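Local coordinates for 3-oxo-glucose-6-phosphate:glutamate aminotransferase (Bacillus subtilis subsp. subtilis, PDB 4K2M), which catalyses the reversible pyridoxal-phosphate-dependent transamination of 3-dehydroglucose 6-phosphate with glutamate to form kanosamine 6-phosphate, a step in antibiotic biosynthesis, at residues Ser67-Leu72 against Gly374-Tyr380; Arg325-Leu330 against Arg428-Gly432. One frame throughout, in Å; residues are numbered along the deposited sequence. Where two conformers were deposited one is given.

How the contacts relate
Contacts 1 and 2 are neighbouring parts of one packed region; their centres lie about 14 Å apart on the same side of the chain's centre. Val429, which takes part in contact 2, is the joint: its CG2 lies 3.9 Å from CG1 of Val69 and 3.9 Å from CG1 of Val375, the bridged pair of contact 1. Along the chain the segments alternate, 67-72, 325-330, 374-380 and then 428-432. Contact 1 reaches the active site at one end, where the side chain of Tyr380 comes within about 4 Å of the bound aldimine of cofactor and kanosamine 6-phosphate; contact 2 lies away from the annotated sites.

Contact 1 of 2, residues Ser67-Leu72 against Gly374-Tyr380; sequences SKVPFL and GVQTDVY. With EDO (1,2-ethanediol), chain E.
Phe71 reaches across to Gln376, Asp378 and Tyr380. Its CB rests 3.6 Å from CG of Gln376. From there the ring runs alongside 374-380, because CG is anti to the backbone N (chi1 179°). On one long side of the ring, CD1 passes the backbone of Gln376 and Thr377, with the carbonyl O of Gln376 near the ring plane at the edge. One face is occupied by the CB of Asp378, 4.0 Å from the Phe71 ring centroid and almost on the ring normal, a CH-pi contact. On the other long side, CE2 meets CE1 of Tyr380 at 3.5 Å; the two rings meet obliquely, their planes inclined at 34°.

Behind the ring the two chains run in nearly the same direction and form a single beta bridge between Val69 and Val375. Val69 N donates a hydrogen bond to Gly374 O (2.8 Å), and Gln376 N donates one to Val69 O. The bridge ties the loop between helix 53-57 and helix 80-93 to the loop that follows helix 362-373, beginning at Gly374, which leaves the helix with positive phi. The side chain of Tyr380 lies about 4 Å from the bound aldimine at the nearest atoms, so the contact borders the active site.

Past the bridge, a side chain takes over from the backbone: the extended Gln376 brings OE1 to Phe71 N at 2.9 Å, the bond nearly straight at hydrogen (176°). A water donates to the same OE1 and accepts from Leu72 N, so OE1 serves Phe71 N directly and Leu72 N through the water. Beyond Phe71, an ethanediol molecule, probably from the crystallisation liquor, lays C1 over one face of Tyr380 and donates from O2 to OD2 of Asp378 (2.7 Å).

Contact 2 of 2, residues Arg325-Leu330 against Arg428-Gly432; sequences RYITQL and RVMEG
The methyl end of Met430 lies against polar groups, its CE 3.3 Å from OE1 of Gln329 and 3.8 Å from NH1 of Arg325. Met430 sets its side chain among four residues, Arg325, Tyr326, Gln329 and Leu330, the chain being bent at its last torsion (chi3 -61°) after an extended chi2. Further back, SD lies against CB of Gln329 and CD1 of Tyr326. The sulfur is 5.0 Å from the Tyr326 ring centroid and 69° off the ring normal, an oblique Met-aromatic contact. CG of Met430 touches the same ring at its edge, 3.7 Å from CD1 of Tyr326, and also meets CD2 of Leu330 at 3.8 Å.

The phenol extends beyond the methionine to Val429, whose CG1 is 3.7 Å from OH of Tyr326. That hydroxyl is hydrogen-bonded to Pro416 O, which ties the far end of the ring to the chain just after strand 412-415. Across the two segments themselves the contact is made by packing, yet Arg325 is gripped a little earlier on the partner helix: NH1 bonds to Gln426 OE1, and NH2 forms a salt bridge with Asp427. Its guanidinium also has NE2 of Gln329 over one face, offset toward the rim.

The axes of 325-329 and 428-432 come within 11.0 Å, a wide separation consistent with the methionine and tyrosine side chains filling the interface. Where they meet, the two segments run in roughly the same direction, with a signed crossing angle of -31°. This packing, next to strands 353-356 and 412-415, is consistent with the small C-terminal domain of the aspartate aminotransferase fold (fold type I), where helices pack against a sheet.

Contact 1 of 2, residues Ser67-Leu72 against Gly374-Tyr380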
ATOM      1  N   SER A  67     -25.784 -27.032  -6.077  1.00 23.80           N
ATOM      2  CA  SER A  67     -26.152 -27.368  -4.698  1.00 28.36           C
ATOM      3  C   SER A  67     -25.744 -26.280  -3.707  1.00 25.42           C
ATOM      4  O   SER A  67     -26.221 -26.245  -2.565  1.00 22.07           O
ATOM      5  CB  SER A  67     -25.532 -28.698  -4.281  1.00 29.17           C
ATOM      6  OG  SER A  67     -24.132 -28.573  -4.126  1.00 36.89           O
ATOM      7  N   LYS A  68     -24.858 -25.389  -4.138  1.00 19.70           N
ATOM      8  CA  LYS A  68     -24.496 -24.251  -3.300  1.00 20.59           C
ATOM      9  C   LYS A  68     -24.110 -23.052  -4.160  1.00 18.88           C
ATOM     10  O   LYS A  68     -23.629 -23.209  -5.294  1.00 19.42           O
ATOM     11  CB  LYS A  68     -23.385 -24.621  -2.325  1.00 27.29           C
ATOM     12  CG  LYS A  68     -22.008 -24.597  -2.910  1.00 41.75           C
ATOM     13  CD  LYS A  68     -20.954 -24.708  -1.819  1.00 62.45           C
ATOM     14  CE  LYS A  68     -19.802 -23.747  -2.092  1.00 51.59           C
ATOM     15  NZ  LYS A  68     -19.329 -23.847  -3.502  1.00 46.04           N
ATOM     16  N   VAL A  69     -24.370 -21.858  -3.635  1.00 17.34           N
ATOM     17  CA  VAL A  69     -24.056 -20.626  -4.337  1.00 12.26           C
ATOM     18  C   VAL A  69     -23.350 -19.709  -3.345  1.00 13.99           C
ATOM     19  O   VAL A  69     -23.998 -19.077  -2.508  1.00 15.84           O
ATOM     20  CB  VAL A  69     -25.324 -19.914  -4.835  1.00 13.72           C
ATOM     21  CG1 VAL A  69     -24.965 -18.623  -5.560  1.00 14.38           C
ATOM     22  CG2 VAL A  69     -26.137 -20.814  -5.770  1.00 16.88           C
ATOM     23  N   PRO A  70     -22.014 -19.669  -3.409  1.00 15.91           N
ATOM     24  CA  PRO A  70     -21.249 -18.724  -2.588  1.00 15.00           C
ATOM     25  C   PRO A  70     -21.571 -17.298  -2.996  1.00 17.41           C
ATOM     26  O   PRO A  70     -21.851 -17.038  -4.163  1.00 14.31           O
ATOM     27  CB  PRO A  70     -19.792 -19.048  -2.933  1.00 23.32           C
ATOM     28  CG  PRO A  70     -19.820 -20.393  -3.587  1.00 24.03           C
ATOM     29  CD  PRO A  70     -21.148 -20.521  -4.246  1.00 19.53           C
ATOM     30  N   PHE A  71     -21.546 -16.372  -2.046  1.00 15.26           N
ATOM     31  CA  PHE A  71     -21.846 -14.990  -2.373  1.00 14.06           C
ATOM     32  C   PHE A  71     -20.756 -14.364  -3.251  1.00 12.34           C
ATOM     33  O   PHE A  71     -21.045 -13.677  -4.239  1.00 15.88           O
ATOM     34  CB  PHE A  71     -22.018 -14.174  -1.083  1.00 14.13           C
ATOM     35  CG  PHE A  71     -22.314 -12.730  -1.336  1.00 15.89           C
ATOM     36  CD1 PHE A  71     -23.608 -12.312  -1.641  1.00 15.56           C
ATOM     37  CD2 PHE A  71     -21.296 -11.778  -1.282  1.00 15.53           C
ATOM     38  CE1 PHE A  71     -23.878 -10.970  -1.890  1.00 15.85           C
ATOM     39  CE2 PHE A  71     -21.554 -10.455  -1.536  1.00 14.24           C
ATOM     40  CZ  PHE A  71     -22.851 -10.037  -1.836  1.00 16.03           C
ATOM     41  N   LEU A  72     -19.499 -14.583  -2.886  1.00 14.74           N
ATOM     42  CA  LEU A  72     -18.398 -13.944  -3.606  1.00 16.74           C
ATOM     43  C   LEU A  72     -17.131 -14.770  -3.482  1.00 18.20           C
ATOM     44  O   LEU A  72     -16.249 -14.450  -2.685  1.00 20.06           O
ATOM     45  CB  LEU A  72     -18.149 -12.522  -3.074  1.00 16.85           C
ATOM     46  CG  LEU A  72     -17.166 -11.678  -3.902  1.00 22.29           C
ATOM     47  CD1 LEU A  72     -17.762 -11.336  -5.268  1.00 18.38           C
ATOM     48  CD2 LEU A  72     -16.772 -10.413  -3.146  1.00 27.84           C
ATOM     49  N   GLY A 374     -28.527 -23.712   0.111  1.00 15.82           N
ATOM     50  CA  GLY A 374     -27.098 -23.490  -0.048  1.00 17.38           C
ATOM     51  C   GLY A 374     -26.801 -22.139  -0.687  1.00 12.87           C
ATOM     52  O   GLY A 374     -25.694 -21.909  -1.195  1.00 18.11           O
ATOM     53  N   VAL A 375     -27.780 -21.241  -0.646  1.00 12.99           N
ATOM     54  CA  VAL A 375     -27.617 -19.902  -1.229  1.00 13.05           C
ATOM     55  C   VAL A 375     -27.116 -18.905  -0.191  1.00 22.92           C
ATOM     56  O   VAL A 375     -27.814 -18.613   0.780  1.00 17.94           O
ATOM     57  CB  VAL A 375     -28.947 -19.400  -1.824  1.00 18.43           C
ATOM     58  CG1 VAL A 375     -28.835 -17.936  -2.259  1.00 16.54           C
ATOM     59  CG2 VAL A 375     -29.342 -20.268  -3.017  1.00 17.70           C
ATOM     60  N   GLN A 376     -25.913 -18.373  -0.405  1.00 15.07           N
ATOM     61  CA  GLN A 376     -25.319 -17.413   0.530  1.00 15.71           C
ATOM     62  C   GLN A 376     -25.621 -15.978   0.108  1.00 16.17           C
ATOM     63  O   GLN A 376     -25.462 -15.603  -1.057  1.00 19.37           O
ATOM     64  CB  GLN A 376     -23.802 -17.648   0.628  1.00 25.55           C
ATOM     65  CG  GLN A 376     -23.046 -16.593   1.432  1.00 30.77           C
ATOM     66  CD  GLN A 376     -21.553 -16.899   1.593  1.00 56.47           C
ATOM     67  OE1 GLN A 376     -20.850 -17.226   0.626  1.00 22.07           O
ATOM     68  NE2 GLN A 376     -21.064 -16.783   2.826  1.00 37.87           N
ATOM     69  N   THR A 377     -26.100 -15.195   1.062  1.00 14.02           N
ATOM     70  CA  THR A 377     -26.367 -13.776   0.849  1.00 14.09           C
ATOM     71  C   THR A 377     -25.543 -13.027   1.889  1.00 17.17           C
ATOM     72  O   THR A 377     -24.867 -13.642   2.724  1.00 16.16           O
ATOM     73  CB  THR A 377     -27.863 -13.439   0.995  1.00 22.45           C
ATOM     74  OG1 THR A 377     -28.343 -13.930   2.255  1.00 19.19           O
ATOM     75  CG2 THR A 377     -28.676 -14.075  -0.145  1.00 17.84           C
ATOM     76  N   ASP A 378     -25.582 -11.705   1.851  1.00 15.32           N
ATOM     77  CA  ASP A 378     -24.784 -10.931   2.789  1.00 17.53           C
ATOM     78  C   ASP A 378     -25.410  -9.567   2.985  1.00 18.32           C
ATOM     79  O   ASP A 378     -26.329  -9.176   2.258  1.00 15.33           O
ATOM     80  CB  ASP A 378     -23.354 -10.775   2.269  1.00 15.37           C
ATOM     81  CG  ASP A 378     -22.330 -10.667   3.381  1.00 24.22           C
ATOM     82  OD1 ASP A 378     -22.720 -10.376   4.532  1.00 21.09           O
ATOM     83  OD2 ASP A 378     -21.133 -10.861   3.093  1.00 24.32           O
ATOM     84  N   VAL A 379     -24.904  -8.835   3.971  1.00 15.08           N
ATOM     85  CA  VAL A 379     -25.377  -7.476   4.221  1.00 14.88           C
ATOM     86  C   VAL A 379     -24.167  -6.549   4.304  1.00 14.59           C
ATOM     87  O   VAL A 379     -23.415  -6.594   5.272  1.00 16.17           O
ATOM     88  CB  VAL A 379     -26.234  -7.404   5.506  1.00 13.88           C
ATOM     89  CG1 VAL A 379     -26.571  -5.933   5.869  1.00 13.41           C
ATOM     90  CG2 VAL A 379     -27.534  -8.198   5.333  1.00 14.18           C
ATOM     91  N   TYR A 380     -23.950  -5.745   3.265  1.00 11.62           N
ATOM     92  CA  TYR A 380     -22.877  -4.737   3.277  1.00 13.38           C
ATOM     93  C   TYR A 380     -23.501  -3.420   3.727  1.00 10.10           C
ATOM     94  O   TYR A 380     -24.258  -2.813   2.949  1.00 14.30           O
ATOM     95  CB  TYR A 380     -22.310  -4.569   1.851  1.00 16.25           C
ATOM     96  CG  TYR A 380     -21.388  -5.685   1.371  1.00 18.03           C
ATOM     97  CD1 TYR A 380     -21.826  -7.005   1.294  1.00 17.20           C
ATOM     98  CD2 TYR A 380     -20.088  -5.403   0.953  1.00 15.68           C
ATOM     99  CE1 TYR A 380     -20.970  -8.023   0.855  1.00 15.23           C
ATOM    100  CE2 TYR A 380     -19.239  -6.400   0.492  1.00 18.87           C
ATOM    101  CZ  TYR A 380     -19.687  -7.712   0.451  1.00 23.71           C
ATOM    102  OH  TYR A 380     -18.833  -8.701   0.003  1.00 24.00           O
TER
HETATM  103  C1  EDO E 503     -19.289  -7.051   3.980  1.00 23.98           C
HETATM  104  O1  EDO E 503     -17.906  -7.202   4.325  1.00 31.20           O
HETATM  105  C2  EDO E 503     -20.132  -7.968   4.869  1.00 27.08           C
HETATM  106  O2  EDO E 503     -19.609  -9.294   4.747  1.00 43.53           O
HETATM  107  O   HOH W   1     -18.539 -15.937  -0.470  1.00 20.74           O

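Contact 2 of 2, residues Arg325-Leu330 against Arg428-Gly432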
ATOM      1  N   ARG A 325     -31.587  -9.102 -14.954  1.00 12.90           N
ATOM      2  CA  ARG A 325     -32.220 -10.426 -14.871  1.00 12.48           C
ATOM      3  C   ARG A 325     -32.866 -10.626 -13.496  1.00 15.48           C
ATOM      4  O   ARG A 325     -33.983 -11.136 -13.408  1.00 16.11           O
ATOM      5  CB  ARG A 325     -31.191 -11.515 -15.173  1.00 14.55           C
ATOM      6  CG  ARG A 325     -31.785 -12.902 -15.470  1.00 13.62           C
ATOM      7  CD  ARG A 325     -30.742 -13.768 -16.176  1.00 10.99           C
ATOM      8  NE  ARG A 325     -31.260 -15.079 -16.599  1.00 16.54           N
ATOM      9  CZ  ARG A 325     -31.204 -16.193 -15.870  1.00 18.45           C
ATOM     10  NH1 ARG A 325     -30.680 -16.172 -14.659  1.00 15.35           N
ATOM     11  NH2 ARG A 325     -31.675 -17.343 -16.356  1.00 18.83           N
ATOM     12  N   TYR A 326     -32.176 -10.210 -12.432  1.00 14.41           N
ATOM     13  CA  TYR A 326     -32.781 -10.213 -11.098  1.00 15.48           C
ATOM     14  C   TYR A 326     -34.028  -9.353 -11.065  1.00 14.12           C
ATOM     15  O   TYR A 326     -35.055  -9.746 -10.506  1.00 15.66           O
ATOM     16  CB  TYR A 326     -31.815  -9.638 -10.056  1.00 15.73           C
ATOM     17  CG  TYR A 326     -30.849 -10.603  -9.410  1.00 13.98           C
ATOM     18  CD1 TYR A 326     -31.248 -11.880  -9.012  1.00 12.43           C
ATOM     19  CD2 TYR A 326     -29.541 -10.213  -9.157  1.00 14.14           C
ATOM     20  CE1 TYR A 326     -30.358 -12.743  -8.388  1.00 15.21           C
ATOM     21  CE2 TYR A 326     -28.646 -11.063  -8.537  1.00 11.05           C
ATOM     22  CZ  TYR A 326     -29.061 -12.328  -8.157  1.00 15.13           C
ATOM     23  OH  TYR A 326     -28.160 -13.162  -7.547  1.00 15.38           O
ATOM     24  N   ILE A 327     -33.938  -8.145 -11.620  1.00 10.80           N
ATOM     25  CA  ILE A 327     -35.043  -7.190 -11.476  1.00 16.88           C
ATOM     26  C   ILE A 327     -36.273  -7.693 -12.223  1.00 20.16           C
ATOM     27  O   ILE A 327     -37.398  -7.616 -11.726  1.00 17.45           O
ATOM     28  CB  ILE A 327     -34.637  -5.780 -11.941  1.00 14.57           C
ATOM     29  CG1 ILE A 327     -33.624  -5.178 -10.954  1.00 14.21           C
ATOM     30  CG2 ILE A 327     -35.860  -4.869 -12.075  1.00 17.44           C
ATOM     31  CD1 ILE A 327     -32.926  -3.906 -11.486  1.00 14.70           C
ATOM     32  N   THR A 328     -36.053  -8.237 -13.408  1.00 17.16           N
ATOM     33  CA  THR A 328     -37.155  -8.772 -14.192  1.00 18.82           C
ATOM     34  C   THR A 328     -37.733 -10.049 -13.568  1.00 18.18           C
ATOM     35  O   THR A 328     -38.951 -10.166 -13.400  1.00 20.10           O
ATOM     36  CB  THR A 328     -36.708  -9.014 -15.649  1.00 20.36           C
ATOM     37  OG1 THR A 328     -36.331  -7.752 -16.225  1.00 20.72           O
ATOM     38  CG2 THR A 328     -37.841  -9.632 -16.485  1.00 20.99           C
ATOM     39  N   GLN A 329     -36.881 -11.005 -13.216  1.00 15.42           N
ATOM     40  CA  GLN A 329     -37.388 -12.318 -12.820  1.00 18.27           C
ATOM     41  C   GLN A 329     -37.934 -12.343 -11.386  1.00 17.40           C
ATOM     42  O   GLN A 329     -38.750 -13.211 -11.053  1.00 20.30           O
ATOM     43  CB  GLN A 329     -36.364 -13.437 -13.090  1.00 18.96           C
ATOM     44  CG  GLN A 329     -36.104 -13.625 -14.611  1.00 21.40           C
ATOM     45  CD  GLN A 329     -35.407 -14.925 -14.981  1.00 41.79           C
ATOM     46  OE1 GLN A 329     -35.430 -15.906 -14.230  1.00 38.41           O
ATOM     47  NE2 GLN A 329     -34.786 -14.939 -16.161  1.00 43.68           N
ATOM     48  N   LEU A 330     -37.509 -11.389 -10.551  1.00 14.76           N
ATOM     49  CA  LEU A 330     -38.033 -11.291  -9.190  1.00 15.62           C
ATOM     50  C   LEU A 330     -39.210 -10.334  -9.099  1.00 18.21           C
ATOM     51  O   LEU A 330     -39.736 -10.106  -8.015  1.00 19.51           O
ATOM     52  CB  LEU A 330     -36.946 -10.843  -8.195  1.00 12.76           C
ATOM     53  CG  LEU A 330     -35.772 -11.811  -8.041  1.00 18.25           C
ATOM     54  CD1 LEU A 330     -34.747 -11.185  -7.118  1.00 15.23           C
ATOM     55  CD2 LEU A 330     -36.231 -13.165  -7.498  1.00 19.47           C
ATOM     56  N   ARG A 428     -30.904 -20.420  -9.164  1.00 15.17           N
ATOM     57  CA  ARG A 428     -31.116 -21.014  -7.854  1.00 15.26           C
ATOM     58  C   ARG A 428     -31.342 -19.966  -6.772  1.00 16.03           C
ATOM     59  O   ARG A 428     -32.187 -20.145  -5.883  1.00 18.34           O
ATOM     60  CB  ARG A 428     -29.955 -21.939  -7.465  1.00 15.66           C
ATOM     61  CG  ARG A 428     -30.239 -22.699  -6.160  1.00 21.61           C
ATOM     62  CD  ARG A 428     -29.304 -23.870  -5.938  1.00 36.19           C
ATOM     63  NE  ARG A 428     -29.653 -24.630  -4.734  1.00 23.80           N
ATOM     64  CZ  ARG A 428     -30.514 -25.645  -4.711  1.00 34.12           C
ATOM     65  NH1 ARG A 428     -31.125 -26.030  -5.825  1.00 28.57           N
ATOM     66  NH2 ARG A 428     -30.764 -26.279  -3.573  1.00 27.74           N
ATOM     67  N   VAL A 429     -30.604 -18.858  -6.851  1.00 14.54           N
ATOM     68  CA  VAL A 429     -30.816 -17.750  -5.923  1.00 12.96           C
ATOM     69  C   VAL A 429     -32.259 -17.283  -5.992  1.00 14.36           C
ATOM     70  O   VAL A 429     -32.917 -17.081  -4.968  1.00 17.94           O
ATOM     71  CB  VAL A 429     -29.897 -16.555  -6.243  1.00 14.87           C
ATOM     72  CG1 VAL A 429     -30.265 -15.348  -5.349  1.00 14.31           C
ATOM     73  CG2 VAL A 429     -28.447 -16.940  -6.041  1.00 12.85           C
ATOM     74  N   MET A 430     -32.747 -17.116  -7.213  1.00 13.74           N
ATOM     75  CA  MET A 430     -34.066 -16.547  -7.425  1.00 17.57           C
ATOM     76  C   MET A 430     -35.181 -17.507  -7.034  1.00 17.15           C
ATOM     77  O   MET A 430     -36.153 -17.105  -6.403  1.00 20.27           O
ATOM     78  CB  MET A 430     -34.212 -16.093  -8.876  1.00 18.24           C
ATOM     79  CG  MET A 430     -33.336 -14.881  -9.171  1.00 15.90           C
ATOM     80  SD  MET A 430     -33.579 -14.197 -10.802  1.00 20.04           S
ATOM     81  CE  MET A 430     -33.124 -15.586 -11.837  1.00 17.12           C
ATOM     82  N   GLU A 431     -35.032 -18.774  -7.402  0.55 20.10           N
ATOM     83  CA  GLU A 431     -36.029 -19.769  -7.029  0.55 24.26           C
ATOM     84  C   GLU A 431     -36.064 -19.951  -5.515  0.55 23.57           C
ATOM     85  O   GLU A 431     -37.135 -20.071  -4.924  0.55 23.48           O
ATOM     86  CB  GLU A 431     -35.754 -21.089  -7.743  0.55 21.41           C
ATOM     87  CG  GLU A 431     -35.817 -20.953  -9.257  0.55 30.28           C
ATOM     88  CD  GLU A 431     -35.629 -22.270  -9.970  0.55 42.27           C
ATOM     89  OE1 GLU A 431     -34.804 -22.323 -10.911  0.55 34.68           O
ATOM     90  OE2 GLU A 431     -36.315 -23.245  -9.592  0.55 43.92           O
ATOM     91  N   GLY A 432     -34.890 -19.948  -4.891  1.00 19.70           N
ATOM     92  CA  GLY A 432     -34.794 -20.048  -3.443  1.00 18.81           C
ATOM     93  C   GLY A 432     -35.484 -18.870  -2.777  1.00 21.69           C
ATOM     94  O   GLY A 432     -36.188 -19.017  -1.772  1.00 19.42           O
TER